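Local coordinates for protein galactan 1,3-beta-galactosidase (Phanerochaete chrysosporium, PDB 7BYV) that hydrolyses the beta-1,3-galactan chain of arabinogalactans as a family GH43 exo-beta-1,3-galactanase, and carries a galactose-binding carbohydrate module of family 35, at residues A[83-88]-A[244-249]; A[136-141]-A[186-191]; A[31-36]-A[51-56]. The protein carries 1 engineered substitution. All coordinates share one frame; numbering follows the deposited sequence.

All three contacts lie in the GH43 beta-propeller and are largely buried. Contact 3 is the odd one out: it pairs two neighbouring strands of a single blade, held by a regular backbone ladder, and reaches the surface at the end of 51-56 that contacts an attached glycan. Contacts 1 and 2 instead join innermost strands of different blades near the axis, where side chains and waters do the bridging. They adjoin each other, and both touch the same galactose unit; contact 1 brings an arginine to it and contact 2 a carboxylate. Contact 1 also packs on contact 3 through Pro84 and Val86 against Phe35 and Gly36, whereas contacts 2 and 3 do not touch.

Contact 1. Residues A[83-88]-A[244-249]; sequences RPKVIF and NAFDLP. With GAL (beta-D-galactopyranose), chain C.
The carbonyl oxygen of Asn244 is approached from two sources. Arg83 NH1 gives it a weak, bent hydrogen bond of 3.1 Å, the oxygen standing oblique to the guanidinium plane, and water 1 lies 2.9 Å from Asn244 O, placed to donate. The same water accepts from Arg83 NH2 at 2.8 Å, so arginine and carbonyl are joined both directly and through solvent. Arg83 NH2 also points to the sugar: it donates to O2 of the chain C galactose at 3.1 Å, an N-H...O angle of 156°, and more weakly to O3. With CG turned anti to the carbonyl carbon (chi1 -44°) and the chain extended from CG to NE, the guanidinium is carried clear of its own strand to this position between Asn244 and the galactose. Glu82 and Asp138 bind the same sugar, and Asp138 OD2 forms a long, weak ion pair with Arg83 NE.

The two segments are innermost strands of separate blades of the five-bladed propeller of family GH43. They run 22° apart with their axes 8.8 Å from each other, too far for backbone pairing, so side chains span the gap near the axis. A classic beta bulge at Ala245 and Phe246, both facing Met257 of the next strand, breaks the regular pairing of 244-249 with strand 253-260.

Lys85 fills the other half of the interface. Bent at chi2 and chi4, its chain brings CE to 3.7 Å from Ala245 O and lays CD at the edge of the Phe246 ring, 4.1 Å from CD1. Its buried ammonium bonds Ala23 O and also Pro84 O, the latter from well above the carbonyl plane. Across the bulge, Asn244 ND2 donates to the syn side of Asp247 OD2 at 3.0 Å, and Ala189 O takes a further bond from this amide.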
loop_
_atom_site.group_PDB
_atom_site.type_symbol
_atom_site.label_atom_id
_atom_site.label_comp_id
_atom_site.label_asym_id
_atom_site.label_seq_id
_atom_site.Cartn_x
_atom_site.Cartn_y
_atom_site.Cartn_z
ATOM N N ARG A 83 6.272 6.952 -8.049
ATOM C CA ARG A 83 6.202 5.537 -8.386
ATOM C C ARG A 83 7.437 5.082 -9.146
ATOM O O ARG A 83 7.340 4.746 -10.328
ATOM C CB ARG A 83 4.944 5.251 -9.205
ATOM C CG ARG A 83 3.725 5.940 -8.658
ATOM C CD ARG A 83 2.395 5.372 -9.182
ATOM N NE ARG A 83 1.276 5.916 -8.413
ATOM C CZ ARG A 83 0.707 5.279 -7.389
ATOM N NH1 ARG A 83 1.142 4.070 -7.052
ATOM N NH2 ARG A 83 -0.300 5.836 -6.713
ATOM N N PRO A 84 8.612 5.063 -8.522
ATOM C CA PRO A 84 9.781 4.504 -9.206
ATOM C C PRO A 84 9.616 3.003 -9.410
ATOM O O PRO A 84 9.196 2.275 -8.505
ATOM C CB PRO A 84 10.943 4.828 -8.258
ATOM C CG PRO A 84 10.314 4.979 -6.926
ATOM C CD PRO A 84 8.948 5.555 -7.175
ATOM N N LYS A 85 9.932 2.553 -10.619
ATOM C CA LYS A 85 9.981 1.140 -10.944
ATOM C C LYS A 85 11.367 0.831 -11.483
ATOM O O LYS A 85 12.035 1.706 -12.042
ATOM C CB LYS A 85 8.915 0.766 -11.966
ATOM C CG LYS A 85 7.529 1.126 -11.526
ATOM C CD LYS A 85 7.019 0.193 -10.439
ATOM C CE LYS A 85 5.711 0.713 -9.867
ATOM N NZ LYS A 85 5.967 1.827 -8.930
ATOM N N VAL A 86 11.807 -0.409 -11.291
ATOM C CA VAL A 86 13.153 -0.798 -11.687
ATOM C C VAL A 86 13.109 -2.241 -12.173
ATOM O O VAL A 86 12.693 -3.135 -11.429
ATOM C CB VAL A 86 14.176 -0.642 -10.543
ATOM C CG1 VAL A 86 15.405 -1.484 -10.819
ATOM C CG2 VAL A 86 14.587 0.808 -10.383
ATOM N N ILE A 87 13.513 -2.461 -13.431
ATOM C CA ILE A 87 13.799 -3.788 -13.953
ATOM C C ILE A 87 15.273 -3.825 -14.322
ATOM O O ILE A 87 15.928 -2.789 -14.482
ATOM C CB ILE A 87 12.942 -4.161 -15.175
ATOM C CG1 ILE A 87 13.038 -3.047 -16.218
ATOM C CG2 ILE A 87 11.501 -4.454 -14.767
ATOM C CD1 ILE A 87 12.255 -3.332 -17.443
ATOM N N PHE A 88 15.788 -5.040 -14.475
ATOM C CA PHE A 88 17.182 -5.251 -14.829
ATOM C C PHE A 88 17.279 -5.608 -16.304
ATOM O O PHE A 88 16.568 -6.502 -16.783
ATOM C CB PHE A 88 17.800 -6.354 -13.967
ATOM C CG PHE A 88 19.217 -6.697 -14.344
ATOM C CD1 PHE A 88 20.216 -5.737 -14.283
ATOM C CD2 PHE A 88 19.543 -7.979 -14.771
ATOM C CE1 PHE A 88 21.521 -6.049 -14.616
ATOM C CE2 PHE A 88 20.848 -8.302 -15.124
ATOM C CZ PHE A 88 21.840 -7.339 -15.048
ATOM N N ASN A 244 -3.121 0.759 -4.991
ATOM C CA ASN A 244 -2.100 -0.124 -5.543
ATOM C C ASN A 244 -0.770 0.592 -5.726
ATOM O O ASN A 244 -0.726 1.766 -6.112
ATOM C CB ASN A 244 -2.567 -0.677 -6.884
ATOM C CG ASN A 244 -1.758 -1.858 -7.328
ATOM O OD1 ASN A 244 -1.436 -2.750 -6.532
ATOM N ND2 ASN A 244 -1.410 -1.879 -8.611
ATOM N N ALA A 245 0.323 -0.126 -5.453
ATOM C CA ALA A 245 1.646 0.410 -5.759
ATOM C C ALA A 245 2.418 -0.618 -6.560
ATOM O O ALA A 245 2.957 -0.317 -7.628
ATOM C CB ALA A 245 2.420 0.784 -4.489
ATOM N N PHE A 246 2.454 -1.840 -6.049
ATOM C CA PHE A 246 3.191 -2.898 -6.709
ATOM C C PHE A 246 2.493 -4.209 -6.433
ATOM O O PHE A 246 1.866 -4.372 -5.385
ATOM C CB PHE A 246 4.631 -2.972 -6.225
ATOM C CG PHE A 246 5.502 -3.748 -7.130
ATOM C CD1 PHE A 246 5.973 -3.176 -8.309
ATOM C CD2 PHE A 246 5.835 -5.055 -6.835
ATOM C CE1 PHE A 246 6.783 -3.891 -9.178
ATOM C CE2 PHE A 246 6.641 -5.779 -7.706
ATOM C CZ PHE A 246 7.111 -5.189 -8.882
ATOM N N ASP A 247 2.594 -5.141 -7.373
ATOM C CA ASP A 247 1.963 -6.445 -7.213
ATOM C C ASP A 247 3.014 -7.505 -7.473
ATOM O O ASP A 247 3.436 -7.699 -8.618
ATOM C CB ASP A 247 0.759 -6.606 -8.134
ATOM C CG ASP A 247 -0.203 -5.453 -8.013
ATOM O OD1 ASP A 247 -0.830 -5.303 -6.939
ATOM O OD2 ASP A 247 -0.319 -4.668 -8.979
ATOM N N LEU A 248 3.441 -8.181 -6.411
ATOM C CA LEU A 248 4.625 -9.006 -6.526
ATOM C C LEU A 248 4.241 -10.477 -6.558
ATOM O O LEU A 248 3.530 -10.941 -5.659
ATOM C CB LEU A 248 5.577 -8.734 -5.361
ATOM C CG LEU A 248 6.856 -9.574 -5.334
ATOM C CD1 LEU A 248 7.868 -9.031 -6.341
ATOM C CD2 LEU A 248 7.428 -9.617 -3.916
ATOM N N PRO A 249 4.674 -11.228 -7.571
ATOM C CA PRO A 249 4.319 -12.650 -7.632
ATOM C C PRO A 249 4.968 -13.404 -6.482
ATOM O O PRO A 249 6.087 -13.090 -6.073
ATOM C CB PRO A 249 4.873 -13.103 -8.992
ATOM C CG PRO A 249 5.249 -11.834 -9.721
ATOM C CD PRO A 249 5.557 -10.824 -8.677
HETATM C C1 GAL C . -3.015 10.587 -7.602
HETATM C C2 GAL C . -1.782 9.582 -7.661
HETATM C C3 GAL C . -0.728 9.873 -6.617
HETATM C C4 GAL C . -0.457 11.389 -6.575
HETATM C C5 GAL C . -1.736 12.116 -6.047
HETATM C C6 GAL C . -1.882 13.633 -6.389
HETATM O O2 GAL C . -2.133 8.228 -7.518
HETATM O O3 GAL C . 0.483 9.204 -6.975
HETATM O O4 GAL C . -0.062 11.879 -7.884
HETATM O O5 GAL C . -3.015 11.448 -6.417
HETATM O O6 GAL C . -3.157 14.151 -5.971
HETATM O O HOH W 1 -0.510 4.169 -4.453
#

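Contact 2. Residues A[136-141]-A[186-191]; sequences SRDESI and TLQAPG. Engineered in segment 186-191: Gln188 (natural residue Glu). With GAL (beta-D-galactopyranose), chain B; GAL (beta-D-galactopyranose), chain C.
Direct hydrogen bonding centres on one carboxylate oxygen. Asp138 OD2 accepts from Ala189 N at 3.1 Å on its anti lone pair, with an N-H...O angle of 137°, and O2 of the chain C galactose donates to the same OD2 at 2.8 Å. Asp138 can serve both because its CG lies anti to the carbonyl carbon (chi1 -81°), which swings the carboxylate toward the corner where 186-191 turns at Ala189. With an alanine here, the Ala189 amide would probably lose this acceptor and the galactose O2 its carboxylate partner.

Water-mediated bonds take over further along. Pro190 O accepts from two waters: water 2, which also donates to Glu139 O at 2.7 Å, and water 3, which receives the Ser140 hydroxyl at 2.6 Å from OG. The direct approach of Ser140 OG to Pro190 O has too poor an angle to be a bond.

Van der Waals contact fills the rest. The Pro190 ring lies along 138-140, with CG 4.0 Å from Ser140 CB and CD 4.2 Å from Asp138 CB. Beside the carboxylate, CB of the engineered Gln188, a glutamate in the natural enzyme, comes to 3.4 Å from Asp138 OD2. The chain B galactose lies beside 136-141, its C6 3.6 Å from Arg137 CD.

These segments belong to neighbouring blades of the propeller and meet without a backbone ladder. The chemistry implies that the backbone amide of one blade probably helps to orient a sugar-binding carboxylate of the preceding blade, while ordered water satisfies the carbonyls behind it.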
loop_
_atom_site.group_PDB
_atom_site.type_symbol
_atom_site.label_atom_id
_atom_site.label_comp_id
_atom_site.label_asym_id
_atom_site.label_seq_id
_atom_site.Cartn_x
_atom_site.Cartn_y
_atom_site.Cartn_z
ATOM N N SER A 136 1.701 10.973 -19.636
ATOM C CA SER A 136 1.980 9.832 -18.783
ATOM C C SER A 136 2.018 10.349 -17.358
ATOM O O SER A 136 2.903 11.139 -17.028
ATOM C CB SER A 136 3.308 9.195 -19.149
ATOM O OG SER A 136 3.589 8.130 -18.273
ATOM N N ARG A 137 1.068 9.928 -16.513
ATOM C CA ARG A 137 1.096 10.313 -15.106
ATOM C C ARG A 137 1.408 9.066 -14.302
ATOM O O ARG A 137 2.576 8.623 -14.282
ATOM C CB ARG A 137 -0.201 11.034 -14.724
ATOM C CG ARG A 137 -0.130 12.529 -14.940
ATOM C CD ARG A 137 -1.504 13.155 -15.091
ATOM N NE ARG A 137 -1.407 14.542 -15.546
ATOM C CZ ARG A 137 -1.649 14.941 -16.797
ATOM N NH1 ARG A 137 -2.015 14.068 -17.732
ATOM N NH2 ARG A 137 -1.513 16.217 -17.122
ATOM N N ASP A 138 0.430 8.435 -13.635
ATOM C CA ASP A 138 0.720 7.198 -12.909
ATOM C C ASP A 138 1.184 6.121 -13.883
ATOM O O ASP A 138 0.564 5.896 -14.929
ATOM C CB ASP A 138 -0.504 6.712 -12.127
ATOM C CG ASP A 138 -0.681 7.436 -10.776
ATOM O OD1 ASP A 138 -0.005 8.456 -10.516
ATOM O OD2 ASP A 138 -1.516 6.994 -9.968
ATOM N N GLU A 139 2.304 5.479 -13.562
ATOM C CA GLU A 139 2.875 4.489 -14.453
ATOM C C GLU A 139 3.390 3.312 -13.649
ATOM O O GLU A 139 3.396 3.323 -12.416
ATOM C CB GLU A 139 3.999 5.064 -15.325
ATOM C CG GLU A 139 5.004 5.909 -14.602
ATOM C CD GLU A 139 5.771 5.143 -13.543
ATOM O OE1 GLU A 139 6.271 4.035 -13.845
ATOM O OE2 GLU A 139 5.863 5.645 -12.402
ATOM N N SER A 140 3.850 2.306 -14.392
ATOM C CA SER A 140 4.428 1.065 -13.893
ATOM C C SER A 140 5.177 0.396 -15.043
ATOM O O SER A 140 4.952 0.702 -16.216
ATOM C CB SER A 140 3.354 0.126 -13.332
ATOM O OG SER A 140 3.957 -1.001 -12.718
ATOM N N ILE A 141 6.074 -0.518 -14.691
ATOM C CA ILE A 141 6.868 -1.263 -15.661
ATOM C C ILE A 141 6.591 -2.735 -15.440
ATOM O O ILE A 141 6.718 -3.231 -14.314
ATOM C CB ILE A 141 8.373 -0.980 -15.513
ATOM C CG1 ILE A 141 8.696 0.510 -15.721
ATOM C CG2 ILE A 141 9.146 -1.841 -16.448
ATOM C CD1 ILE A 141 8.368 1.038 -17.098
ATOM N N THR A 186 -10.263 5.767 -17.065
ATOM C CA THR A 186 -9.755 6.553 -15.941
ATOM C C THR A 186 -9.089 5.681 -14.871
ATOM O O THR A 186 -9.442 5.726 -13.681
ATOM C CB THR A 186 -10.865 7.436 -15.351
ATOM O OG1 THR A 186 -11.822 6.639 -14.644
ATOM C CG2 THR A 186 -11.565 8.249 -16.472
ATOM N N LEU A 187 -8.106 4.891 -15.304
ATOM C CA LEU A 187 -7.332 4.024 -14.433
ATOM C C LEU A 187 -6.001 4.680 -14.123
ATOM O O LEU A 187 -5.374 5.282 -14.999
ATOM C CB LEU A 187 -7.086 2.664 -15.078
ATOM C CG LEU A 187 -8.298 1.741 -15.212
ATOM C CD1 LEU A 187 -7.939 0.524 -16.072
ATOM C CD2 LEU A 187 -8.819 1.302 -13.842
ATOM N N GLN A 188 -5.587 4.580 -12.864
ATOM C CA GLN A 188 -4.251 4.966 -12.461
ATOM C C GLN A 188 -3.774 3.959 -11.426
ATOM O O GLN A 188 -4.441 2.954 -11.156
ATOM C CB GLN A 188 -4.218 6.402 -11.938
ATOM C CG GLN A 188 -5.081 6.632 -10.723
ATOM C CD GLN A 188 -4.890 8.023 -10.142
ATOM O OE1 GLN A 188 -4.241 8.875 -10.754
ATOM N NE2 GLN A 188 -5.441 8.254 -8.959
ATOM N N ALA A 189 -2.598 4.226 -10.868
ATOM C CA ALA A 189 -1.919 3.319 -9.951
ATOM C C ALA A 189 -1.893 1.877 -10.465
ATOM O O ALA A 189 -2.375 0.969 -9.778
ATOM C CB ALA A 189 -2.561 3.381 -8.571
ATOM N N PRO A 190 -1.326 1.626 -11.652
ATOM C CA PRO A 190 -1.360 0.276 -12.219
ATOM C C PRO A 190 -0.225 -0.633 -11.766
ATOM O O PRO A 190 0.876 -0.196 -11.421
ATOM C CB PRO A 190 -1.230 0.552 -13.722
ATOM C CG PRO A 190 -0.285 1.683 -13.758
ATOM C CD PRO A 190 -0.648 2.561 -12.570
ATOM N N GLY A 191 -0.526 -1.933 -11.782
ATOM C CA GLY A 191 0.495 -2.969 -11.732
ATOM C C GLY A 191 0.027 -4.175 -12.520
ATOM O O GLY A 191 -1.175 -4.359 -12.740
HETATM C C1 GAL B . -6.252 12.916 -10.929
HETATM C C2 GAL B . -5.684 11.782 -10.029
HETATM C C3 GAL B . -4.414 12.252 -9.227
HETATM C C4 GAL B . -3.345 12.947 -10.142
HETATM C C5 GAL B . -4.012 13.979 -11.063
HETATM C C6 GAL B . -3.076 14.573 -12.167
HETATM O O2 GAL B . -6.662 11.275 -9.103
HETATM O O3 GAL B . -3.763 11.158 -8.604
HETATM O O4 GAL B . -2.585 11.980 -10.924
HETATM O O5 GAL B . -5.177 13.416 -11.766
HETATM O O6 GAL B . -3.688 15.687 -12.876
HETATM C C1 GAL C . -3.015 10.587 -7.602
HETATM C C2 GAL C . -1.782 9.582 -7.661
HETATM C C3 GAL C . -0.728 9.873 -6.617
HETATM C C4 GAL C . -0.457 11.389 -6.575
HETATM C C5 GAL C . -1.736 12.116 -6.047
HETATM C C6 GAL C . -1.882 13.633 -6.389
HETATM O O2 GAL C . -2.133 8.228 -7.518
HETATM O O3 GAL C . 0.483 9.204 -6.975
HETATM O O4 GAL C . -0.062 11.879 -7.884
HETATM O O5 GAL C . -3.015 11.448 -6.417
HETATM O O6 GAL C . -3.157 14.151 -5.971
HETATM O O HOH W 2 1.767 2.440 -10.430
HETATM O O HOH W 3 3.092 -1.961 -10.458
#

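Contact 3. Residues A[31-36]-A[51-56]; sequences TFYWFG and CYTSSD. With NAG (2-acetamido-2-deoxy-beta-D-glucopyranose), chain D.
With CG anti to the carbonyl carbon (chi1 -67°), Phe35 leans its ring toward the neighbouring strand and meets Cys51. CE2 comes to 3.3 Å from Cys51 SG, and the sulfur lies 4.0 Å from the centroid of the Phe35 ring, 40° off its normal, an oblique sulfur-aromatic contact. Tyr33 adopts the same first torsion on the same face, and Thr53 turns its methyl likewise anti to the carbonyl carbon; the two side chains run side by side, Thr53 CG2 touching Tyr33 CD2 at 3.4 Å.

On the reverse face stand Phe32, Trp34, Tyr52 and Ser54. The Phe32 ring turns an edge to the Ser54 carbonyl, 3.7 Å from CD1 to O, and Trp34 CB meets Tyr52 CB at 4.4 Å. The indole itself leads away to an aromatic cluster with Trp60, Tyr271 and Trp273.

Backbone bonds set this register. Phe32 pairs with Ser54 and Trp34 with Tyr52 as hydrogen-bonded antiparallel pairs, while Tyr33 and Thr53 form the non-hydrogen-bonded pair between them. Phe32 N to Ser54 O is short and nearly straight (2.6 Å, 174°), and Trp34 N reaches Tyr52 O at 2.8 Å. Where the strand 51-54 ends, Ser54 OG accepts from Asp56 N in an ST turn and bonds Leu57 N as well. Asp56 OD2 then takes a hydrogen bond of 2.8 Å from O6 of an N-acetylglucosamine of an attached glycan.

Cys51 is also disulfide-bonded to Cys120, tying this sheet to the following blade. The whole is a beta hairpin, the second and third strands of a four-stranded antiparallel propeller blade.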
loop_
_atom_site.group_PDB
_atom_site.type_symbol
_atom_site.label_atom_id
_atom_site.label_comp_id
_atom_site.label_asym_id
_atom_site.label_seq_id
_atom_site.Cartn_x
_atom_site.Cartn_y
_atom_site.Cartn_z
ATOM N N THR A 31 18.304 -11.123 -2.867
ATOM C CA THR A 31 18.017 -9.831 -2.273
ATOM C C THR A 31 16.804 -9.205 -2.950
ATOM O O THR A 31 16.632 -9.317 -4.170
ATOM C CB THR A 31 19.218 -8.901 -2.413
ATOM O OG1 THR A 31 20.380 -9.562 -1.905
ATOM C CG2 THR A 31 18.989 -7.599 -1.650
ATOM N N PHE A 32 15.962 -8.553 -2.148
ATOM C CA PHE A 32 14.864 -7.743 -2.641
ATOM C C PHE A 32 15.209 -6.278 -2.466
ATOM O O PHE A 32 15.756 -5.875 -1.437
ATOM C CB PHE A 32 13.571 -8.066 -1.910
ATOM C CG PHE A 32 13.067 -9.427 -2.211
ATOM C CD1 PHE A 32 13.582 -10.528 -1.553
ATOM C CD2 PHE A 32 12.120 -9.614 -3.198
ATOM C CE1 PHE A 32 13.135 -11.784 -1.859
ATOM C CE2 PHE A 32 11.671 -10.870 -3.509
ATOM C CZ PHE A 32 12.179 -11.952 -2.845
ATOM N N TYR A 33 14.902 -5.489 -3.482
ATOM C CA TYR A 33 15.088 -4.053 -3.421
ATOM C C TYR A 33 13.716 -3.412 -3.494
ATOM O O TYR A 33 12.908 -3.759 -4.363
ATOM C CB TYR A 33 15.993 -3.566 -4.547
ATOM C CG TYR A 33 17.355 -4.208 -4.499
ATOM C CD1 TYR A 33 17.537 -5.525 -4.904
ATOM C CD2 TYR A 33 18.456 -3.504 -4.028
ATOM C CE1 TYR A 33 18.771 -6.117 -4.851
ATOM C CE2 TYR A 33 19.702 -4.090 -3.974
ATOM C CZ TYR A 33 19.851 -5.397 -4.387
ATOM O OH TYR A 33 21.090 -5.993 -4.342
ATOM N N TRP A 34 13.442 -2.529 -2.550
ATOM C CA TRP A 34 12.198 -1.790 -2.495
ATOM C C TRP A 34 12.541 -0.334 -2.782
ATOM O O TRP A 34 13.388 0.250 -2.102
ATOM C CB TRP A 34 11.537 -1.999 -1.127
ATOM C CG TRP A 34 10.292 -1.200 -0.818
ATOM C CD1 TRP A 34 9.643 -0.312 -1.633
ATOM C CD2 TRP A 34 9.562 -1.214 0.414
ATOM N NE1 TRP A 34 8.557 0.226 -0.979
ATOM C CE2 TRP A 34 8.488 -0.312 0.278
ATOM C CE3 TRP A 34 9.712 -1.903 1.622
ATOM C CZ2 TRP A 34 7.570 -0.088 1.302
ATOM C CZ3 TRP A 34 8.796 -1.675 2.638
ATOM C CH2 TRP A 34 7.746 -0.778 2.471
ATOM N N PHE A 35 11.927 0.231 -3.819
ATOM C CA PHE A 35 12.118 1.627 -4.176
ATOM C C PHE A 35 10.867 2.433 -3.839
ATOM O O PHE A 35 9.740 1.933 -3.923
ATOM C CB PHE A 35 12.439 1.773 -5.671
ATOM C CG PHE A 35 13.763 1.195 -6.067
ATOM C CD1 PHE A 35 13.871 -0.142 -6.426
ATOM C CD2 PHE A 35 14.904 1.988 -6.084
ATOM C CE1 PHE A 35 15.097 -0.680 -6.794
ATOM C CE2 PHE A 35 16.138 1.456 -6.444
ATOM C CZ PHE A 35 16.236 0.119 -6.794
ATOM N N GLY A 36 11.065 3.691 -3.465
ATOM C CA GLY A 36 9.894 4.510 -3.224
ATOM C C GLY A 36 10.229 5.983 -3.165
ATOM O O GLY A 36 11.393 6.384 -3.149
ATOM N N CYS A 51 15.842 3.686 -1.258
ATOM C CA CYS A 51 16.308 2.358 -1.633
ATOM C C CYS A 51 16.473 1.524 -0.380
ATOM O O CYS A 51 17.305 1.856 0.469
ATOM C CB CYS A 51 17.623 2.452 -2.367
ATOM S SG CYS A 51 17.840 1.165 -3.610
ATOM N N TYR A 52 15.703 0.449 -0.271
ATOM C CA TYR A 52 15.790 -0.467 0.853
ATOM C C TYR A 52 16.009 -1.876 0.322
ATOM O O TYR A 52 15.511 -2.231 -0.750
ATOM C CB TYR A 52 14.523 -0.415 1.720
ATOM C CG TYR A 52 14.221 0.947 2.328
ATOM C CD1 TYR A 52 13.811 2.011 1.536
ATOM C CD2 TYR A 52 14.325 1.159 3.706
ATOM C CE1 TYR A 52 13.529 3.253 2.090
ATOM C CE2 TYR A 52 14.043 2.400 4.275
ATOM C CZ TYR A 52 13.651 3.437 3.460
ATOM O OH TYR A 52 13.369 4.664 4.007
ATOM N N THR A 53 16.767 -2.675 1.074
ATOM C CA THR A 53 17.016 -4.064 0.716
ATOM C C THR A 53 16.592 -4.998 1.841
ATOM O O THR A 53 16.492 -4.600 3.005
ATOM C CB THR A 53 18.489 -4.313 0.394
ATOM O OG1 THR A 53 19.271 -4.155 1.585
ATOM C CG2 THR A 53 18.976 -3.337 -0.668
ATOM N N SER A 54 16.369 -6.257 1.472
ATOM C CA SER A 54 15.908 -7.289 2.388
ATOM C C SER A 54 16.054 -8.636 1.706
ATOM O O SER A 54 16.137 -8.726 0.484
ATOM C CB SER A 54 14.450 -7.075 2.815
ATOM O OG SER A 54 13.775 -8.308 3.032
ATOM N N SER A 55 16.064 -9.679 2.521
ATOM C CA SER A 55 16.149 -11.049 2.054
ATOM C C SER A 55 14.859 -11.829 2.259
ATOM O O SER A 55 14.723 -12.930 1.711
ATOM C CB SER A 55 17.298 -11.753 2.780
ATOM O OG SER A 55 18.348 -10.824 2.995
ATOM N N ASP A 56 13.910 -11.284 3.027
ATOM C CA ASP A 56 12.675 -11.984 3.353
ATOM C C ASP A 56 11.471 -11.047 3.388
ATOM O O ASP A 56 10.419 -11.442 3.921
ATOM C CB ASP A 56 12.811 -12.716 4.694
ATOM C CG ASP A 56 12.985 -11.761 5.876
ATOM O OD1 ASP A 56 13.085 -10.520 5.682
ATOM O OD2 ASP A 56 13.016 -12.265 7.021
HETATM C C1 NAG D . 15.244 -9.484 10.547
HETATM C C2 NAG D . 15.938 -9.838 11.855
HETATM C C3 NAG D . 15.351 -11.122 12.446
HETATM C C4 NAG D . 14.888 -12.087 11.356
HETATM C C5 NAG D . 13.894 -11.429 10.396
HETATM C C6 NAG D . 12.480 -11.909 10.615
HETATM C C7 NAG D . 18.238 -9.001 11.983
HETATM C C8 NAG D . 19.683 -9.295 11.719
HETATM N N2 NAG D . 17.374 -9.968 11.662
HETATM O O3 NAG D . 14.266 -10.787 13.306
HETATM O O4 NAG D . 15.998 -12.583 10.613
HETATM O O5 NAG D . 13.898 -9.999 10.560
HETATM O O6 NAG D . 12.047 -12.772 9.571
HETATM O O7 NAG D . 17.867 -7.937 12.471
#